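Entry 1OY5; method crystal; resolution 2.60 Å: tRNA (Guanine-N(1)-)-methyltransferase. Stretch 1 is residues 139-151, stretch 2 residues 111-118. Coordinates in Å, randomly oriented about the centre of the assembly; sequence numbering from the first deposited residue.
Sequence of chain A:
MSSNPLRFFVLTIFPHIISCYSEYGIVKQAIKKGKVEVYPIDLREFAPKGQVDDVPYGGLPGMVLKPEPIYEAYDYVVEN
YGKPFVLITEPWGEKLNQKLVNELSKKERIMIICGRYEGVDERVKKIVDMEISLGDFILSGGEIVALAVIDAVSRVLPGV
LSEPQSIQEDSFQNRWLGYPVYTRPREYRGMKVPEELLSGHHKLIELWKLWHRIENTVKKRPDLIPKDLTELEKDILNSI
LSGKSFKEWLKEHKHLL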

# COMPACT_ATOMS: atom_id res chain seq x y z
N LEU A 139 6.32 4.40 5.73
CA LEU A 139 4.96 4.47 6.20
C LEU A 139 5.01 4.54 7.72
O LEU A 139 6.04 4.29 8.33
CB LEU A 139 4.19 3.27 5.74
CG LEU A 139 3.84 3.27 4.24
CD1 LEU A 139 3.27 1.97 3.81
CD2 LEU A 139 2.85 4.38 3.92
N SER A 140 3.90 4.92 8.33
CA SER A 140 3.88 5.02 9.77
C SER A 140 3.47 3.69 10.38
O SER A 140 3.53 3.53 11.57
CB SER A 140 2.96 6.14 10.21
OG SER A 140 1.72 6.04 9.58
N GLY A 141 3.07 2.73 9.56
CA GLY A 141 2.72 1.40 10.03
C GLY A 141 2.47 0.41 8.91
O GLY A 141 2.29 0.80 7.75
N GLY A 142 2.40 -0.88 9.28
CA GLY A 142 2.26 -2.00 8.36
C GLY A 142 0.86 -2.34 7.94
O GLY A 142 0.63 -3.24 7.17
N GLU A 143 -0.11 -1.61 8.44
CA GLU A 143 -1.49 -1.88 8.09
C GLU A 143 -1.73 -1.86 6.57
O GLU A 143 -2.33 -2.74 6.02
CB GLU A 143 -2.42 -0.88 8.78
CG GLU A 143 -2.69 -1.20 10.20
CD GLU A 143 -1.55 -0.91 11.16
OE1 GLU A 143 -1.66 -1.36 12.32
OE2 GLU A 143 -0.56 -0.24 10.85
N ILE A 144 -1.29 -0.80 5.92
CA ILE A 144 -1.46 -0.63 4.49
C ILE A 144 -0.80 -1.75 3.67
O ILE A 144 -1.26 -2.08 2.58
CB ILE A 144 -0.86 0.76 4.10
CG1 ILE A 144 -1.83 1.87 4.48
CG2 ILE A 144 -0.57 0.86 2.67
CD1 ILE A 144 -1.19 3.26 4.47
N VAL A 145 0.27 -2.32 4.19
CA VAL A 145 0.99 -3.36 3.48
C VAL A 145 0.28 -4.65 3.70
O VAL A 145 0.23 -5.53 2.81
CB VAL A 145 2.45 -3.43 3.91
CG1 VAL A 145 3.10 -4.68 3.38
CG2 VAL A 145 3.20 -2.17 3.38
N ALA A 146 -0.30 -4.77 4.87
CA ALA A 146 -1.08 -5.96 5.18
C ALA A 146 -2.27 -6.02 4.25
O ALA A 146 -2.60 -7.10 3.72
CB ALA A 146 -1.54 -5.95 6.64
N LEU A 147 -2.93 -4.88 4.05
CA LEU A 147 -4.13 -4.86 3.25
C LEU A 147 -3.76 -5.19 1.78
O LEU A 147 -4.41 -6.02 1.13
CB LEU A 147 -4.86 -3.54 3.40
CG LEU A 147 -5.51 -3.19 4.76
CD1 LEU A 147 -6.08 -1.78 4.70
CD2 LEU A 147 -6.60 -4.14 5.13
N ALA A 148 -2.69 -4.57 1.29
CA ALA A 148 -2.22 -4.86 -0.04
C ALA A 148 -2.04 -6.37 -0.19
O ALA A 148 -2.56 -6.98 -1.10
CB ALA A 148 -0.94 -4.16 -0.28
N VAL A 149 -1.34 -6.98 0.75
CA VAL A 149 -1.14 -8.41 0.72
C VAL A 149 -2.50 -9.19 0.67
O VAL A 149 -2.66 -10.12 -0.11
CB VAL A 149 -0.29 -8.87 1.91
CG1 VAL A 149 -0.28 -10.36 2.00
CG2 VAL A 149 1.13 -8.36 1.79
N ILE A 150 -3.44 -8.81 1.54
CA ILE A 150 -4.75 -9.45 1.58
C ILE A 150 -5.48 -9.28 0.25
O ILE A 150 -6.11 -10.21 -0.25
CB ILE A 150 -5.58 -8.87 2.73
CG1 ILE A 150 -4.98 -9.29 4.08
CG2 ILE A 150 -6.97 -9.42 2.69
CD1 ILE A 150 -5.66 -8.72 5.30
N ASP A 151 -5.38 -8.07 -0.31
CA ASP A 151 -6.01 -7.73 -1.58
C ASP A 151 -5.42 -8.53 -2.72
O ASP A 151 -6.14 -9.14 -3.48
CB ASP A 151 -5.84 -6.23 -1.84
CG ASP A 151 -6.68 -5.74 -3.00
OD1 ASP A 151 -6.22 -5.83 -4.15
OD2 ASP A 151 -7.78 -5.17 -2.86
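Stretch 2 111-118: MIICGRYE

What fastens the two stretches most firmly? Arg116 and Glu143 form a salt bridge, with NH1 of Arg116 donating a hydrogen bond to OE2 of Glu143 at 2.9 Å. Both CA-to-CB bonds point sideways, but the ends of both side chains come nearer the other stretch. The carboxylate meets the guanidinium at its edge, while the backbone O of Ser140 lies over one face, 3.4 Å from CZ of Arg116.

How do the backbones meet? The N of Gly142 donates to the O of Gly115 at 3.1 Å, just before the helix begins. The approach is close, with CA of Gly142 only 4.3 Å from CA of Cys114. A CB on Gly142 would clash with N of Gly115, and one on Gly141 with NH1 of Arg116.

Which way does stretch 2 run? Residues 111-114 form an extended strand, followed by a loop. The strand runs nearly antiparallel to helix 143-151, at 157°, and the axes approach to 8.3 Å.

What packs along the strand? Alternation points Ile112 and Cys114 toward the helix and Ile113 away. Ala146 fits against both: its CB lies 3.7 Å from SG of Cys114 and 3.8 Å from CG2 of Ile112. Farther along, CD1 of Ile112 reaches CG1 of Val149 at 4.1 Å.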

# COMPACT_ATOMS: atom_id res chain seq x y z
N MET A 111 -0.46 -15.15 9.13
CA MET A 111 -0.55 -14.17 10.17
C MET A 111 0.39 -13.07 9.73
O MET A 111 1.53 -13.36 9.34
CB MET A 111 -0.09 -14.76 11.50
CG MET A 111 0.29 -13.72 12.55
SD MET A 111 0.74 -14.40 14.14
CE MET A 111 -0.68 -14.67 14.73
N ILE A 112 -0.09 -11.84 9.75
CA ILE A 112 0.70 -10.69 9.36
C ILE A 112 0.83 -9.78 10.55
O ILE A 112 -0.16 -9.29 11.07
CB ILE A 112 0.01 -9.94 8.23
CG1 ILE A 112 -0.20 -10.83 7.03
CG2 ILE A 112 0.82 -8.74 7.84
CD1 ILE A 112 -1.10 -10.18 5.99
N ILE A 113 2.05 -9.56 10.98
CA ILE A 113 2.33 -8.72 12.13
C ILE A 113 2.56 -7.32 11.58
O ILE A 113 3.53 -7.13 10.86
CB ILE A 113 3.60 -9.20 12.86
CG1 ILE A 113 3.43 -10.64 13.35
CG2 ILE A 113 3.89 -8.33 14.06
CD1 ILE A 113 4.62 -11.23 13.96
N CYS A 114 1.69 -6.35 11.94
CA CYS A 114 1.79 -5.01 11.41
C CYS A 114 2.75 -4.19 12.25
O CYS A 114 2.51 -3.95 13.39
CB CYS A 114 0.42 -4.34 11.32
SG CYS A 114 -0.75 -5.12 10.19
N GLY A 115 3.87 -3.76 11.68
CA GLY A 115 4.82 -2.94 12.41
C GLY A 115 4.29 -1.55 12.75
O GLY A 115 3.23 -1.09 12.25
N ARG A 116 5.01 -0.89 13.67
CA ARG A 116 4.71 0.47 14.10
C ARG A 116 5.92 1.08 14.77
O ARG A 116 6.84 0.39 15.20
CB ARG A 116 3.59 0.51 15.12
CG ARG A 116 2.34 -0.23 14.76
CD ARG A 116 1.43 0.50 13.77
NE ARG A 116 1.23 1.91 14.05
CZ ARG A 116 0.67 2.73 13.18
NH1 ARG A 116 0.22 2.27 12.01
NH2 ARG A 116 0.53 4.01 13.46
N TYR A 117 5.89 2.40 14.89
CA TYR A 117 6.94 3.15 15.61
C TYR A 117 8.36 2.85 15.10
O TYR A 117 8.62 2.80 13.91
CB TYR A 117 6.79 2.88 17.13
CG TYR A 117 5.36 3.09 17.61
CD1 TYR A 117 4.63 2.05 18.18
CD2 TYR A 117 4.72 4.31 17.40
CE1 TYR A 117 3.33 2.23 18.57
CE2 TYR A 117 3.40 4.50 17.78
CZ TYR A 117 2.71 3.45 18.36
OH TYR A 117 1.40 3.68 18.74
N GLU A 118 9.29 2.69 16.02
CA GLU A 118 10.65 2.36 15.67
C GLU A 118 10.80 0.89 15.29
O GLU A 118 11.91 0.44 15.07
CB GLU A 118 11.59 2.62 16.84
CG GLU A 118 11.36 3.91 17.60
CD GLU A 118 10.84 5.02 16.70
OE1 GLU A 118 11.69 5.78 16.15
OE2 GLU A 118 9.57 5.14 16.55